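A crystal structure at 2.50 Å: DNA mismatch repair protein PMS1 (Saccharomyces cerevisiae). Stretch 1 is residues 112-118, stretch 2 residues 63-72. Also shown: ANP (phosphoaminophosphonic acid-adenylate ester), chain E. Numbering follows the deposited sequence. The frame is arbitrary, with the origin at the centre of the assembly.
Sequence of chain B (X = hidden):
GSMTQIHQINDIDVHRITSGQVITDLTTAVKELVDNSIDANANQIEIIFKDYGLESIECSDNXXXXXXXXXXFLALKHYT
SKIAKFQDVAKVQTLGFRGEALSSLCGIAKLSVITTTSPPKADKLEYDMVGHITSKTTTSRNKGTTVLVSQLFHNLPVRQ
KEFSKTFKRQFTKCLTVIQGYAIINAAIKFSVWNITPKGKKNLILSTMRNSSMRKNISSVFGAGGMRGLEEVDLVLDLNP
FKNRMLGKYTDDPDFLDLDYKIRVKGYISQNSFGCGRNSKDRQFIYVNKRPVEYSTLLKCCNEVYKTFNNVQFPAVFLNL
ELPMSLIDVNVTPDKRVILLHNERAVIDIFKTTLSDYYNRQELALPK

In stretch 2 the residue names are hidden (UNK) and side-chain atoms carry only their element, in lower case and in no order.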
# COMPACT_ATOMS: atom_id res chain seq x y z
N SER B 112 21.24 9.87 0.22
CA SER B 112 21.12 10.89 1.26
C SER B 112 20.93 10.19 2.59
O SER B 112 20.32 9.12 2.66
CB SER B 112 19.91 11.79 1.02
OG SER B 112 20.08 12.55 -0.15
N VAL B 113 21.44 10.80 3.65
CA VAL B 113 21.32 10.22 4.98
C VAL B 113 21.02 11.29 6.04
O VAL B 113 21.55 12.40 5.97
CB VAL B 113 22.63 9.50 5.39
CG1 VAL B 113 22.53 8.98 6.81
CG2 VAL B 113 22.91 8.36 4.43
N ILE B 114 20.15 10.97 6.98
CA ILE B 114 19.84 11.89 8.09
C ILE B 114 20.04 11.01 9.32
O ILE B 114 19.32 10.03 9.52
CB ILE B 114 18.38 12.40 8.04
CG1 ILE B 114 18.16 13.25 6.78
CG2 ILE B 114 18.13 13.28 9.25
CD1 ILE B 114 16.72 13.71 6.55
N THR B 115 21.03 11.35 10.15
CA THR B 115 21.32 10.52 11.31
C THR B 115 21.66 11.24 12.63
O THR B 115 21.84 12.46 12.67
CB THR B 115 22.49 9.56 10.96
OG1 THR B 115 22.65 8.58 12.00
CG2 THR B 115 23.79 10.34 10.80
N THR B 116 21.75 10.47 13.70
CA THR B 116 22.09 11.02 15.00
C THR B 116 22.42 9.97 16.07
O THR B 116 21.69 8.99 16.26
CB THR B 116 20.96 11.88 15.57
OG1 THR B 116 21.39 12.44 16.81
CG2 THR B 116 19.71 11.04 15.83
N THR B 117 23.54 10.21 16.75
CA THR B 117 24.00 9.35 17.83
C THR B 117 23.82 10.15 19.11
O THR B 117 24.38 9.82 20.16
CB THR B 117 25.48 9.02 17.69
OG1 THR B 117 26.22 10.24 17.54
CG2 THR B 117 25.70 8.12 16.48
N SER B 118 23.05 11.23 19.00
CA SER B 118 22.80 12.13 20.12
C SER B 118 21.57 12.97 19.81
O SER B 118 21.67 14.17 19.55
CB SER B 118 24.02 13.03 20.32
OG SER B 118 23.83 13.92 21.41
N UNK B 63 17.66 2.97 15.28
CA UNK B 63 18.87 2.32 15.73
C UNK B 63 19.88 3.26 16.35
O UNK B 63 19.59 4.42 16.63
N UNK B 64 21.09 2.75 16.53
CA UNK B 64 22.19 3.50 17.14
C UNK B 64 22.67 4.71 16.35
O UNK B 64 23.39 5.54 16.89
o UNK B 64 21.90 1.46 18.92
o UNK B 64 23.75 0.43 18.39
c UNK B 64 23.36 2.56 17.40
c UNK B 64 22.98 1.40 18.30
N UNK B 65 22.28 4.81 15.08
CA UNK B 65 22.72 5.95 14.29
C UNK B 65 24.17 5.84 13.85
O UNK B 65 24.85 4.90 14.22
N UNK B 66 24.64 6.81 13.07
CA UNK B 66 26.01 6.79 12.56
C UNK B 66 26.94 7.75 13.30
O UNK B 66 26.61 8.92 13.46
c UNK B 66 27.47 7.06 10.51
c UNK B 66 24.75 6.83 8.89
c UNK B 66 25.09 6.27 10.27
c UNK B 66 26.04 7.17 11.06
N UNK B 67 28.11 7.28 13.71
CA UNK B 67 29.05 8.14 14.40
C UNK B 67 29.50 9.27 13.47
O UNK B 67 29.97 9.02 12.36
o UNK B 67 31.89 7.57 16.56
o UNK B 67 31.43 9.37 15.38
c UNK B 67 31.26 8.16 15.66
c UNK B 67 30.25 7.33 14.87
N UNK B 68 29.38 10.52 13.92
CA UNK B 68 29.79 11.69 13.13
C UNK B 68 31.18 11.57 12.54
O UNK B 68 31.47 12.18 11.51
c UNK B 68 28.56 12.42 14.99
c UNK B 68 29.69 12.84 14.13
c UNK B 68 28.85 10.95 15.22
N UNK B 69 32.05 10.80 13.19
CA UNK B 69 33.42 10.65 12.71
C UNK B 69 33.47 9.79 11.46
O UNK B 69 34.45 9.83 10.72
o UNK B 69 33.87 8.73 14.12
c UNK B 69 34.30 10.03 13.79
N UNK B 70 32.40 9.02 11.22
CA UNK B 70 32.33 8.13 10.06
C UNK B 70 31.71 8.79 8.83
O UNK B 70 31.87 8.29 7.72
c UNK B 70 31.54 6.86 10.41
n UNK B 70 33.60 6.24 11.55
o UNK B 70 31.90 4.78 11.58
c UNK B 70 32.36 5.87 11.24
N UNK B 71 31.00 9.90 9.03
CA UNK B 71 30.36 10.62 7.93
C UNK B 71 31.21 10.65 6.67
O UNK B 71 30.79 10.23 5.60
o UNK B 71 25.89 13.05 12.04
c UNK B 71 28.69 13.61 9.77
c UNK B 71 28.95 12.32 9.29
c UNK B 71 27.11 11.52 10.66
c UNK B 71 26.88 12.81 11.12
c UNK B 71 30.09 12.08 8.32
c UNK B 71 27.66 13.86 10.67
c UNK B 71 28.15 11.28 9.75
N UNK B 72 32.42 11.18 6.82
CA UNK B 72 33.34 11.35 5.71
C UNK B 72 33.82 10.10 4.99
O UNK B 72 34.18 10.16 3.82
c UNK B 72 35.16 13.08 5.18
c UNK B 72 36.20 13.99 5.81
c UNK B 72 34.56 12.12 6.20
o UNK B 72 35.85 15.14 6.14
o UNK B 72 37.36 13.54 5.98
PG ANP E . 27.39 -5.53 5.01
O1G ANP E . 26.34 -4.72 4.37
O2G ANP E . 26.91 -6.24 6.17
O3G ANP E . 28.11 -6.48 4.10
PB ANP E . 28.21 -3.03 6.14
O1B ANP E . 29.39 -2.61 6.94
O2B ANP E . 26.92 -2.93 6.81
N3B ANP E . 28.50 -4.48 5.53
PA ANP E . 27.12 -1.10 4.25
O1A ANP E . 25.86 -1.81 4.24
O2A ANP E . 27.60 -0.40 3.02
O3A ANP E . 28.22 -2.08 4.87
O5' ANP E . 27.04 0.15 5.23
C5' ANP E . 28.13 0.33 6.06
C4' ANP E . 28.35 1.35 7.10
O4' ANP E . 27.35 2.38 7.03
C3' ANP E . 28.05 0.48 8.28
O3' ANP E . 29.21 -0.28 8.64
C2' ANP E . 27.52 1.47 9.28
O2' ANP E . 28.62 1.95 10.02
C1' ANP E . 26.81 2.50 8.34
N9 ANP E . 25.33 2.39 8.15
C8 ANP E . 24.56 2.08 7.04
N7 ANP E . 23.27 2.07 7.21
C5 ANP E . 23.14 2.40 8.54
C6 ANP E . 22.02 2.59 9.43
N6 ANP E . 20.77 2.44 9.01
N1 ANP E . 22.22 2.93 10.77
C2 ANP E . 23.50 3.10 11.25
N3 ANP E . 24.63 2.95 10.50
C4 ANP E . 24.39 2.60 9.16
O HOH W 1 25.32 11.16 14.90

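Position 63 has no side-chain atoms, and its backbone makes no contact with stretch 1; it is Gly-63. At position 64 there are two side-chain carbons, the second carrying two oxygens. The CA-to-CB bond points away from stretch 1, and the contact is left to the backbone, whose O lies against Thr-117 CG2. This pattern is a short carboxylate, Asp-64, with its O 3.5 Å from Thr-117 CG2.

Position 65 again has nothing beyond the backbone, and here the absence matters. The bare CA packs against Thr-115 OG1. Phi is 76°, a value that by itself favours glycine, and an ideal CB would point toward stretch 1 and sit 2.3 Å from Thr-116 O, a clash. The residue is Gly-65, its CA 3.5 Å from Thr-115 OG1.

Position 66 carries four carbons, forked at the first, with one arm two carbons long and the other a single methyl. The end of the longer arm lies against Val-113 CG1. A beta-branched chain of this shape is isoleucine, Ile-66, whose CD1 meets Val-113 CG1 at 3.7 Å, an apolar contact, while its CG1 approaches N3 of ANP to 3.4 Å. The backbone N of Ile-66 donates a hydrogen bond to Thr-115 OG1, 2.9 Å long and nearly straight at 160°.

Position 67 shows two carbons, the second bearing two oxygens, and its CA-to-CB bond points away from stretch 1. It is Asp-67, whose carboxylate turns back on its own stretch: OD2 accepts a hydrogen bond from the backbone N of position 69 at 2.7 Å. At position 68 three carbons close a ring onto the backbone N, and a ring carbon lies against Thr-117 OG1. This is Pro-68, with CD 3.6 Å from Thr-117 OG1.

Position 69 has one carbon followed by one oxygen and does not reach stretch 1. It is Ser-69, and its OG adds a weak hydrogen bond of 2.8 Å to Asp-67 OD2. Position 70 has two carbons, the second carrying one oxygen and one nitrogen, a carboxamide out of reach of stretch 1, hence Asn-70. Its backbone N bonds to Asp-67 O at 2.7 Å, helping to fold the segment into a turn.

Position 71 bears one carbon and then a six-carbon ring with an oxygen, a phenol. Although its CA-to-CB bond points sideways, the ring extends to stretch 1 and lies obliquely by Thr-115 CG2. It is Tyr-71, with CE2 3.5 Å from Thr-115 CG2. Position 72 has three carbons, the third with two oxygens, and makes no contact; it is Glu-72.

The contact centres on two threonines. Thr-115 offers OG1 to the backbone of Ile-66 and its methyl to Tyr-71, so both ends of its branched side chain are used. Thr-117 sets its own methyl against the chain, with CG2 3.3 Å from Ile-66 O, while its OG1 hydrogen-bonds water 1 at 2.9 Å. That water also donates to Ile-66 O at 3.0 Å, linking the two stretches where no direct polar bond joins Thr-117 to the loop.

Stretch 2 (63-72) GDGIDPSNYE
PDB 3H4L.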